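Local coordinates for protein cadherin-23 (Mus musculus, PDB 5UZ8) that probably serves as a calcium-dependent adhesion cadherin of the inner ear, carrying force in the mechanotransduction that underlies hearing, at residues 20-24 with 73-77; 24-30 with 67-73; 76-82 with 106-112. One frame throughout, in Å; residues are numbered along the deposited sequence.

How the contacts relate
All three contacts lie toward the end of the first cadherin repeat of this fragment, contact 3 running on into the linker to the second. Contact 2 falls within the chain loop that contact 1 closes, with centres about 10 Å apart and T24 and T73 in common; it joins strands 28-35 and 66-70 of one sheet. Contact 3 follows, beginning at Y76 and E77 where contact 1 ends, and pairs the start of strand 81-89 with the end of strand 97-107 in the other sheet. The centres of contacts 1 and 3 are about 6 Å apart, and both grip the same two calcium ions, so the repeat's loops and the linker are tied at one place.

Contact 1: 20-24 with 73-77; sequences LEGAT and TVDYE. With CA (calcium ion), chain K; CA (calcium ion), chain J.
The carboxylates of E21 and E77 cross at about a right angle, planes 49° apart, and are bridged by two calcium ions. The backbone N of Y76 comes down from above the E21 plane, 61° out of it, and donates to OE2 of E21 at 2.8 Å. At the rim of the Y76 ring, in its plane, sits OE1 of E77. The D75 carboxylate is also met from above, by the backbone N of E77, which closes an Asx turn on OD1 of D75.

The metals share out the oxygens. E21 OE2 binds the calcium ion of chain K at 2.4 Å, and E21 OE1 binds that of chain J. E77 OE2 bridges the two, closer to the chain K ion at 2.3 Å. D75 OD1 and waters 2 and 3 add to the chain K ion. With chi1 at 68° and the chain extended beyond CG, E21 reaches past the Y76 backbone to both ions, whose charge probably offsets the crowding of acidic oxygens.

Behind the metals the backbones join directly: G22 N, in a type II turn, donates to V74 O at 2.9 Å, and water 1 spans A23 O and V74 N. The loop after strand 15-20 thus runs against the loop between strands 66-70 and 81-89, and strand 97-107 flanks both, its V107 bonded to the E21 backbone and its I106 touching E21 and V74.

Contact 2: 24-30 with 67-73; sequences TPGTTLI and KVIANRT
A classic beta bulge sets two residues, L29 and I30, against the single V68, and here the packing is close. V68 O takes the L29 N-H in its carbonyl plane at 2.7 Å and a second, weak bond from I30 N; V68 N returns a bond to I30 O. The side chains of I30 and V68 run side by side in the same direction, with CG2 of I30 3.8 Å from CB of V68. L29 turns inward: with CG anti to its carbonyl carbon (chi1 -56°), it lays CG 3.7 Å from A70 N, and it also packs on V19 and L104. Replacing L29 with an alanine would probably open a gap beside A70 and take away the side chain that packs on V19 and L104.

The type II turn from T24 to T27 is as firmly held. T24 O takes both T27 N and T27 OG1 to close it; G26 N, in a nearly straight bond (173°) to A70 O at 2.8 Å, and T27 O, accepting from A70 N, then bind it to A70. P25 rests its CB 3.2 Å from N71 O.

Toward solvent the grip slackens. T28 crosses K67 at about a right angle and touches only the aliphatic part of its chain, whose NZ goes to E61 in a salt bridge.

Strand 66-70 lies between 28-35 and 58-60 in its sheet, and L29 and I30 reach over to strands 15-20 and 97-107 of the facing sheet.

Contact 3: 76-82 with 106-112; sequences YEEVHWL and IVDINDN. With CA (calcium ion), chain J; CA (calcium ion), chain K; CA (calcium ion), chain I.
E77 meets D108 and D111 through calcium. Both its oxygens hold the calcium ion of chain J, which also takes D108 OD1 at 2.2 Å, together with I109 O and D111 OD1. D111 spans the pair of ions, its OD2 binding the calcium ion of chain K at 2.4 Å. The carboxylates of E77 and D108 are turned 66° apart, and their close oxygens are drawn together by the shared metal. E21 and D144 complete the chain J site.

A second shell sets these ligands. The D108 CB lies over one face of the Y76 ring in a CH-pi contact, 3.7 Å from the centroid and 16° off the normal, while CD2 of H80 lies over the opposite face, offset toward the rim. With CG anti to the backbone N (chi1 -178°), D108 sends OD1 past the ring to the ion; OD2 turns to S145 instead. N112 ND2 donates to water 2 at 3.0 Å, and that water is itself a ligand of the chain K ion.

Further out, I106 fixes the backbone beneath. Its N bonds to H80 O at 3.0 Å, and water 4 bridges H80 O and I106 O. CD1 of I106 packs 3.9 Å from CD1 of L82, where strand 81-89 starts against the end of strand 97-107, its hairpin partner.

N110 OD1 and N112 O bind a third calcium ion together with D142, D144, F148 and D193 of the next repeat. D108 to N112 form the DXNDN motif, the calcium-binding linker by which successive cadherin repeats are joined.

Contact 1: 20-24 with 73-77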
loop_
_atom_site.group_PDB
_atom_site.type_symbol
_atom_site.label_atom_id
_atom_site.label_comp_id
_atom_site.label_asym_id
_atom_site.label_seq_id
_atom_site.Cartn_x
_atom_site.Cartn_y
_atom_site.Cartn_z
ATOM N N LEU A 20 -11.266 -31.024 -6.194
ATOM C CA LEU A 20 -10.513 -29.827 -5.757
ATOM C C LEU A 20 -9.314 -29.633 -6.641
ATOM O O LEU A 20 -8.530 -30.573 -6.863
ATOM C CB LEU A 20 -10.027 -29.960 -4.323
ATOM C CG LEU A 20 -11.081 -30.139 -3.243
ATOM C CD1 LEU A 20 -10.407 -30.478 -1.919
ATOM C CD2 LEU A 20 -11.913 -28.873 -3.098
ATOM N N GLU A 21 -9.126 -28.421 -7.144
ATOM C CA GLU A 21 -7.868 -28.128 -7.820
ATOM C C GLU A 21 -6.689 -28.480 -6.912
ATOM O O GLU A 21 -6.791 -28.409 -5.693
ATOM C CB GLU A 21 -7.791 -26.681 -8.285
ATOM C CG GLU A 21 -7.713 -25.671 -7.166
ATOM C CD GLU A 21 -7.319 -24.286 -7.640
ATOM O OE1 GLU A 21 -7.830 -23.290 -7.056
ATOM O OE2 GLU A 21 -6.492 -24.201 -8.568
ATOM N N GLY A 22 -5.603 -28.934 -7.521
ATOM C CA GLY A 22 -4.420 -29.328 -6.788
ATOM C C GLY A 22 -4.392 -30.753 -6.287
ATOM O O GLY A 22 -3.395 -31.152 -5.662
ATOM N N ALA A 23 -5.453 -31.524 -6.535
ATOM C CA ALA A 23 -5.493 -32.932 -6.167
ATOM C C ALA A 23 -4.230 -33.597 -6.703
ATOM O O ALA A 23 -3.889 -33.466 -7.905
ATOM C CB ALA A 23 -6.722 -33.591 -6.773
ATOM N N THR A 24 -3.514 -34.270 -5.828
ATOM C CA THR A 24 -2.196 -34.812 -6.207
ATOM C C THR A 24 -2.333 -36.009 -7.165
ATOM O O THR A 24 -3.322 -36.751 -7.115
ATOM C CB THR A 24 -1.376 -35.221 -4.957
ATOM O OG1 THR A 24 -2.198 -36.008 -4.087
ATOM C CG2 THR A 24 -0.877 -34.003 -4.215
ATOM N N THR A 73 -1.655 -32.613 -12.109
ATOM C CA THR A 73 -2.521 -31.829 -11.225
ATOM C C THR A 73 -3.193 -30.708 -11.999
ATOM O O THR A 73 -2.603 -30.099 -12.869
ATOM C CB THR A 73 -1.758 -31.197 -10.060
ATOM O OG1 THR A 73 -0.668 -30.413 -10.576
ATOM C CG2 THR A 73 -1.263 -32.285 -9.159
ATOM N N VAL A 74 -4.454 -30.478 -11.675
ATOM C CA VAL A 74 -5.270 -29.472 -12.360
ATOM C C VAL A 74 -5.279 -28.169 -11.557
ATOM O O VAL A 74 -5.210 -28.182 -10.320
ATOM C CB VAL A 74 -6.700 -30.002 -12.593
ATOM C CG1 VAL A 74 -7.522 -30.045 -11.313
ATOM C CG2 VAL A 74 -7.409 -29.206 -13.670
ATOM N N ASP A 75 -5.333 -27.077 -12.294
ATOM C CA ASP A 75 -5.337 -25.722 -11.776
ATOM C C ASP A 75 -6.665 -25.052 -12.178
ATOM O O ASP A 75 -6.931 -24.855 -13.361
ATOM C CB ASP A 75 -4.163 -24.975 -12.411
ATOM C CG ASP A 75 -4.023 -23.529 -11.912
ATOM O OD1 ASP A 75 -4.785 -23.075 -11.029
ATOM O OD2 ASP A 75 -3.140 -22.835 -12.431
ATOM N N TYR A 76 -7.479 -24.677 -11.190
ATOM C CA TYR A 76 -8.751 -24.015 -11.446
ATOM C C TYR A 76 -8.534 -22.734 -12.235
ATOM O O TYR A 76 -9.360 -22.368 -13.040
ATOM C CB TYR A 76 -9.500 -23.690 -10.135
ATOM C CG TYR A 76 -10.854 -23.082 -10.377
ATOM C CD1 TYR A 76 -11.983 -23.895 -10.654
ATOM C CD2 TYR A 76 -11.031 -21.705 -10.372
ATOM C CE1 TYR A 76 -13.214 -23.333 -10.885
ATOM C CE2 TYR A 76 -12.267 -21.155 -10.591
ATOM C CZ TYR A 76 -13.338 -21.962 -10.860
ATOM O OH TYR A 76 -14.553 -21.391 -11.088
ATOM N N GLU A 77 -7.413 -22.061 -12.002
ATOM C CA GLU A 77 -7.133 -20.848 -12.737
ATOM C C GLU A 77 -6.868 -21.088 -14.241
ATOM O O GLU A 77 -6.872 -20.125 -14.993
ATOM C CB GLU A 77 -6.017 -20.036 -12.066
ATOM C CG GLU A 77 -6.465 -19.281 -10.824
ATOM C CD GLU A 77 -6.924 -20.153 -9.650
ATOM O OE1 GLU A 77 -8.075 -19.967 -9.263
ATOM O OE2 GLU A 77 -6.158 -20.981 -9.078
HETATM CA CA CA K . -4.655 -22.649 -8.720
HETATM CA CA CA J . -7.657 -20.955 -6.958
HETATM O O HOH W 1 -5.512 -32.514 -9.975
HETATM O O HOH W 2 -3.019 -20.958 -8.879
HETATM O O HOH W 3 -2.781 -24.192 -9.085
#

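Contact 2: 24-30 with 67-73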
loop_
_atom_site.group_PDB
_atom_site.type_symbol
_atom_site.label_atom_id
_atom_site.label_comp_id
_atom_site.label_asym_id
_atom_site.label_seq_id
_atom_site.Cartn_x
_atom_site.Cartn_y
_atom_site.Cartn_z
ATOM N N THR A 24 -3.514 -34.270 -5.828
ATOM C CA THR A 24 -2.196 -34.812 -6.207
ATOM C C THR A 24 -2.333 -36.009 -7.165
ATOM O O THR A 24 -3.322 -36.751 -7.115
ATOM C CB THR A 24 -1.376 -35.221 -4.957
ATOM O OG1 THR A 24 -2.198 -36.008 -4.087
ATOM C CG2 THR A 24 -0.877 -34.003 -4.215
ATOM N N PRO A 25 -1.314 -36.231 -8.020
ATOM C CA PRO A 25 -1.383 -37.390 -8.901
ATOM C C PRO A 25 -1.638 -38.676 -8.132
ATOM O O PRO A 25 -1.114 -38.873 -7.025
ATOM C CB PRO A 25 -0.013 -37.392 -9.599
ATOM C CG PRO A 25 0.402 -35.965 -9.581
ATOM C CD PRO A 25 -0.112 -35.428 -8.266
ATOM N N GLY A 26 -2.458 -39.548 -8.706
ATOM C CA GLY A 26 -2.876 -40.784 -8.033
ATOM C C GLY A 26 -4.158 -40.686 -7.224
ATOM O O GLY A 26 -4.703 -41.705 -6.854
ATOM N N THR A 27 -4.627 -39.478 -6.948
ATOM C CA THR A 27 -5.854 -39.238 -6.205
ATOM C C THR A 27 -7.042 -39.740 -7.016
ATOM O O THR A 27 -7.112 -39.498 -8.234
ATOM C CB THR A 27 -6.047 -37.746 -5.917
ATOM O OG1 THR A 27 -4.981 -37.293 -5.087
ATOM C CG2 THR A 27 -7.398 -37.446 -5.190
ATOM N N THR A 28 -7.943 -40.458 -6.346
ATOM C CA THR A 28 -9.133 -40.962 -7.004
ATOM C C THR A 28 -10.069 -39.795 -7.272
ATOM O O THR A 28 -10.415 -39.033 -6.356
ATOM C CB THR A 28 -9.854 -42.023 -6.160
ATOM O OG1 THR A 28 -9.016 -43.177 -6.026
ATOM C CG2 THR A 28 -11.172 -42.431 -6.792
ATOM N N LEU A 29 -10.444 -39.638 -8.529
ATOM C CA LEU A 29 -11.304 -38.541 -8.930
ATOM C C LEU A 29 -12.761 -38.986 -9.069
ATOM O O LEU A 29 -13.662 -38.239 -8.719
ATOM C CB LEU A 29 -10.829 -37.957 -10.225
ATOM C CG LEU A 29 -9.385 -37.473 -10.244
ATOM C CD1 LEU A 29 -9.116 -36.868 -11.613
ATOM C CD2 LEU A 29 -9.104 -36.487 -9.134
ATOM N N ILE A 30 -12.975 -40.173 -9.612
ATOM C CA ILE A 30 -14.310 -40.736 -9.762
ATOM C C ILE A 30 -14.140 -42.208 -9.998
ATOM O O ILE A 30 -13.128 -42.631 -10.519
ATOM C CB ILE A 30 -15.086 -40.067 -10.919
ATOM C CG1 ILE A 30 -16.569 -40.472 -10.906
ATOM C CG2 ILE A 30 -14.432 -40.307 -12.298
ATOM C CD1 ILE A 30 -17.388 -39.600 -11.853
ATOM N N LYS A 67 -11.929 -47.048 -12.065
ATOM C CA LYS A 67 -11.401 -46.061 -11.142
ATOM C C LYS A 67 -10.522 -45.053 -11.879
ATOM O O LYS A 67 -9.501 -45.435 -12.437
ATOM C CB LYS A 67 -10.603 -46.722 -10.023
ATOM C CG LYS A 67 -10.189 -45.699 -8.975
ATOM C CD LYS A 67 -9.111 -46.231 -8.045
ATOM C CE LYS A 67 -9.616 -47.314 -7.130
ATOM N NZ LYS A 67 -8.405 -47.943 -6.521
ATOM N N VAL A 68 -10.894 -43.778 -11.848
ATOM C CA VAL A 68 -10.180 -42.728 -12.558
ATOM C C VAL A 68 -9.422 -41.916 -11.519
ATOM O O VAL A 68 -10.014 -41.451 -10.531
ATOM C CB VAL A 68 -11.142 -41.814 -13.336
ATOM C CG1 VAL A 68 -10.380 -40.682 -14.015
ATOM C CG2 VAL A 68 -11.936 -42.639 -14.357
ATOM N N ILE A 69 -8.124 -41.777 -11.761
ATOM C CA ILE A 69 -7.218 -41.060 -10.870
ATOM C C ILE A 69 -6.580 -39.866 -11.581
ATOM O O ILE A 69 -6.543 -39.790 -12.814
ATOM C CB ILE A 69 -6.123 -41.988 -10.305
ATOM C CG1 ILE A 69 -5.156 -42.461 -11.419
ATOM C CG2 ILE A 69 -6.757 -43.172 -9.590
ATOM C CD1 ILE A 69 -4.061 -43.425 -10.986
ATOM N N ALA A 70 -6.083 -38.937 -10.777
ATOM C CA ALA A 70 -5.345 -37.792 -11.276
ATOM C C ALA A 70 -4.000 -38.188 -11.924
ATOM O O ALA A 70 -3.235 -38.990 -11.376
ATOM C CB ALA A 70 -5.132 -36.772 -10.150
ATOM N N ASN A 71 -3.746 -37.604 -13.094
ATOM C CA ASN A 71 -2.483 -37.650 -13.784
ATOM C C ASN A 71 -1.757 -36.341 -13.464
ATOM O O ASN A 71 -1.229 -36.231 -12.370
ATOM C CB ASN A 71 -2.681 -37.950 -15.275
ATOM C CG ASN A 71 -1.380 -38.109 -16.033
ATOM O OD1 ASN A 71 -0.288 -38.093 -15.454
ATOM N ND2 ASN A 71 -1.486 -38.310 -17.351
ATOM N N ARG A 72 -1.727 -35.368 -14.376
ATOM C CA ARG A 72 -1.234 -34.058 -14.001
ATOM C C ARG A 72 -2.204 -33.421 -13.009
ATOM O O ARG A 72 -3.416 -33.662 -13.046
ATOM C CB ARG A 72 -1.011 -33.173 -15.226
ATOM C CG ARG A 72 0.147 -33.667 -16.056
ATOM C CD ARG A 72 0.232 -32.980 -17.399
ATOM N NE ARG A 72 1.390 -33.488 -18.119
ATOM C CZ ARG A 72 1.463 -34.666 -18.735
ATOM N NH1 ARG A 72 0.407 -35.501 -18.781
ATOM N NH2 ARG A 72 2.617 -34.999 -19.330
ATOM N N THR A 73 -1.655 -32.613 -12.109
ATOM C CA THR A 73 -2.521 -31.829 -11.225
ATOM C C THR A 73 -3.193 -30.708 -11.999
ATOM O O THR A 73 -2.603 -30.099 -12.869
ATOM C CB THR A 73 -1.758 -31.197 -10.060
ATOM O OG1 THR A 73 -0.668 -30.413 -10.576
ATOM C CG2 THR A 73 -1.263 -32.285 -9.159
#

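Contact 3: 76-82 with 106-112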
loop_
_atom_site.group_PDB
_atom_site.type_symbol
_atom_site.label_atom_id
_atom_site.label_comp_id
_atom_site.label_asym_id
_atom_site.label_seq_id
_atom_site.Cartn_x
_atom_site.Cartn_y
_atom_site.Cartn_z
ATOM N N TYR A 76 -7.479 -24.677 -11.190
ATOM C CA TYR A 76 -8.751 -24.015 -11.446
ATOM C C TYR A 76 -8.534 -22.734 -12.235
ATOM O O TYR A 76 -9.360 -22.368 -13.040
ATOM C CB TYR A 76 -9.500 -23.690 -10.135
ATOM C CG TYR A 76 -10.854 -23.082 -10.377
ATOM C CD1 TYR A 76 -11.983 -23.895 -10.654
ATOM C CD2 TYR A 76 -11.031 -21.705 -10.372
ATOM C CE1 TYR A 76 -13.214 -23.333 -10.885
ATOM C CE2 TYR A 76 -12.267 -21.155 -10.591
ATOM C CZ TYR A 76 -13.338 -21.962 -10.860
ATOM O OH TYR A 76 -14.553 -21.391 -11.088
ATOM N N GLU A 77 -7.413 -22.061 -12.002
ATOM C CA GLU A 77 -7.133 -20.848 -12.737
ATOM C C GLU A 77 -6.868 -21.088 -14.241
ATOM O O GLU A 77 -6.872 -20.125 -14.993
ATOM C CB GLU A 77 -6.017 -20.036 -12.066
ATOM C CG GLU A 77 -6.465 -19.281 -10.824
ATOM C CD GLU A 77 -6.924 -20.153 -9.650
ATOM O OE1 GLU A 77 -8.075 -19.967 -9.263
ATOM O OE2 GLU A 77 -6.158 -20.981 -9.078
ATOM N N GLU A 78 -6.698 -22.363 -14.657
ATOM C CA GLU A 78 -6.535 -22.740 -16.075
ATOM C C GLU A 78 -7.707 -23.556 -16.613
ATOM O O GLU A 78 -8.057 -23.431 -17.782
ATOM C CB GLU A 78 -5.256 -23.566 -16.257
ATOM C CG GLU A 78 -3.980 -22.803 -15.953
ATOM C CD GLU A 78 -3.808 -21.587 -16.842
ATOM O OE1 GLU A 78 -4.390 -21.563 -17.950
ATOM O OE2 GLU A 78 -3.104 -20.644 -16.439
ATOM N N VAL A 79 -8.291 -24.402 -15.768
ATOM C CA VAL A 79 -9.293 -25.387 -16.190
ATOM C C VAL A 79 -10.454 -25.446 -15.200
ATOM O O VAL A 79 -10.234 -25.664 -14.022
ATOM C CB VAL A 79 -8.645 -26.782 -16.243
ATOM C CG1 VAL A 79 -9.662 -27.877 -16.550
ATOM C CG2 VAL A 79 -7.466 -26.788 -17.218
ATOM N N HIS A 80 -11.681 -25.281 -15.702
ATOM C CA HIS A 80 -12.886 -25.420 -14.861
ATOM C C HIS A 80 -13.558 -26.788 -14.944
ATOM O O HIS A 80 -14.254 -27.173 -14.008
ATOM C CB HIS A 80 -13.895 -24.298 -15.164
ATOM C CG HIS A 80 -13.435 -22.929 -14.755
ATOM N ND1 HIS A 80 -14.131 -21.783 -15.079
ATOM C CD2 HIS A 80 -12.357 -22.528 -14.040
ATOM C CE1 HIS A 80 -13.493 -20.732 -14.583
ATOM N NE2 HIS A 80 -12.399 -21.155 -13.971
ATOM N N TRP A 81 -13.376 -27.514 -16.051
ATOM C CA TRP A 81 -14.012 -28.810 -16.259
ATOM C C TRP A 81 -13.021 -29.795 -16.890
ATOM O O TRP A 81 -12.319 -29.447 -17.827
ATOM C CB TRP A 81 -15.240 -28.649 -17.178
ATOM C CG TRP A 81 -16.348 -27.913 -16.485
ATOM C CD1 TRP A 81 -16.550 -26.587 -16.478
ATOM C CD2 TRP A 81 -17.368 -28.489 -15.661
ATOM N NE1 TRP A 81 -17.656 -26.263 -15.689
ATOM C CE2 TRP A 81 -18.169 -27.427 -15.178
ATOM C CE3 TRP A 81 -17.702 -29.807 -15.301
ATOM C CZ2 TRP A 81 -19.268 -27.637 -14.351
ATOM C CZ3 TRP A 81 -18.809 -30.020 -14.463
ATOM C CH2 TRP A 81 -19.572 -28.943 -14.001
ATOM N N LEU A 82 -12.938 -31.000 -16.345
ATOM C CA LEU A 82 -12.231 -32.095 -17.013
ATOM C C LEU A 82 -13.301 -33.041 -17.545
ATOM O O LEU A 82 -13.930 -33.760 -16.764
ATOM C CB LEU A 82 -11.315 -32.840 -16.058
ATOM C CG LEU A 82 -10.148 -32.024 -15.512
ATOM C CD1 LEU A 82 -9.392 -32.784 -14.433
ATOM C CD2 LEU A 82 -9.251 -31.571 -16.647
ATOM N N ILE A 106 -14.253 -28.815 -11.555
ATOM C CA ILE A 106 -13.097 -28.391 -10.769
ATOM C C ILE A 106 -13.535 -27.318 -9.760
ATOM O O ILE A 106 -14.293 -26.405 -10.094
ATOM C CB ILE A 106 -11.933 -27.926 -11.670
ATOM C CG1 ILE A 106 -11.587 -28.981 -12.726
ATOM C CG2 ILE A 106 -10.695 -27.635 -10.847
ATOM C CD1 ILE A 106 -11.428 -30.374 -12.150
ATOM N N VAL A 107 -13.043 -27.431 -8.526
ATOM C CA VAL A 107 -13.437 -26.544 -7.429
ATOM C C VAL A 107 -12.247 -25.663 -7.088
ATOM O O VAL A 107 -11.133 -26.159 -6.877
ATOM C CB VAL A 107 -13.820 -27.358 -6.203
ATOM C CG1 VAL A 107 -14.163 -26.458 -5.022
ATOM C CG2 VAL A 107 -14.994 -28.264 -6.544
ATOM N N ASP A 108 -12.489 -24.359 -7.061
ATOM C CA ASP A 108 -11.468 -23.373 -6.716
ATOM C C ASP A 108 -11.076 -23.536 -5.250
ATOM O O ASP A 108 -11.947 -23.654 -4.366
ATOM C CB ASP A 108 -12.071 -21.978 -6.945
ATOM C CG ASP A 108 -11.116 -20.823 -6.679
ATOM O OD1 ASP A 108 -9.894 -20.926 -6.973
ATOM O OD2 ASP A 108 -11.636 -19.755 -6.244
ATOM N N ILE A 109 -9.784 -23.481 -4.984
ATOM C CA ILE A 109 -9.259 -23.294 -3.619
ATOM C C ILE A 109 -8.530 -21.951 -3.544
ATOM O O ILE A 109 -8.160 -21.371 -4.566
ATOM C CB ILE A 109 -8.330 -24.459 -3.150
ATOM C CG1 ILE A 109 -6.952 -24.371 -3.794
ATOM C CG2 ILE A 109 -8.987 -25.817 -3.388
ATOM C CD1 ILE A 109 -5.989 -25.500 -3.437
ATOM N N ASN A 110 -8.326 -21.455 -2.336
ATOM C CA ASN A 110 -7.719 -20.169 -2.144
ATOM C C ASN A 110 -6.200 -20.291 -2.162
ATOM O O ASN A 110 -5.533 -20.175 -1.121
ATOM C CB ASN A 110 -8.216 -19.505 -0.856
ATOM C CG ASN A 110 -7.783 -18.056 -0.756
ATOM O OD1 ASN A 110 -7.526 -17.426 -1.770
ATOM N ND2 ASN A 110 -7.708 -17.525 0.450
ATOM N N ASP A 111 -5.664 -20.489 -3.368
ATOM C CA ASP A 111 -4.225 -20.702 -3.557
ATOM C C ASP A 111 -3.473 -19.514 -4.182
ATOM O O ASP A 111 -2.278 -19.639 -4.486
ATOM C CB ASP A 111 -3.941 -22.029 -4.302
ATOM C CG ASP A 111 -4.571 -22.116 -5.697
ATOM O OD1 ASP A 111 -5.510 -21.362 -6.048
ATOM O OD2 ASP A 111 -4.179 -23.045 -6.449
ATOM N N ASN A 112 -4.137 -18.381 -4.355
ATOM C CA ASN A 112 -3.470 -17.171 -4.825
ATOM C C ASN A 112 -3.614 -16.040 -3.801
ATOM O O ASN A 112 -4.711 -15.796 -3.285
ATOM C CB ASN A 112 -4.016 -16.725 -6.176
ATOM C CG ASN A 112 -3.613 -17.684 -7.291
ATOM O OD1 ASN A 112 -2.534 -17.537 -7.871
ATOM N ND2 ASN A 112 -4.433 -18.715 -7.520
HETATM CA CA CA J . -7.657 -20.955 -6.958
HETATM CA CA CA K . -4.655 -22.649 -8.720
HETATM CA CA CA I . -6.986 -15.530 -3.094
HETATM O O HOH W 4 -15.954 -25.816 -12.178
HETATM O O HOH W 2 -3.019 -20.958 -8.879
HETATM O O HOH W 3 -2.781 -24.192 -9.085
#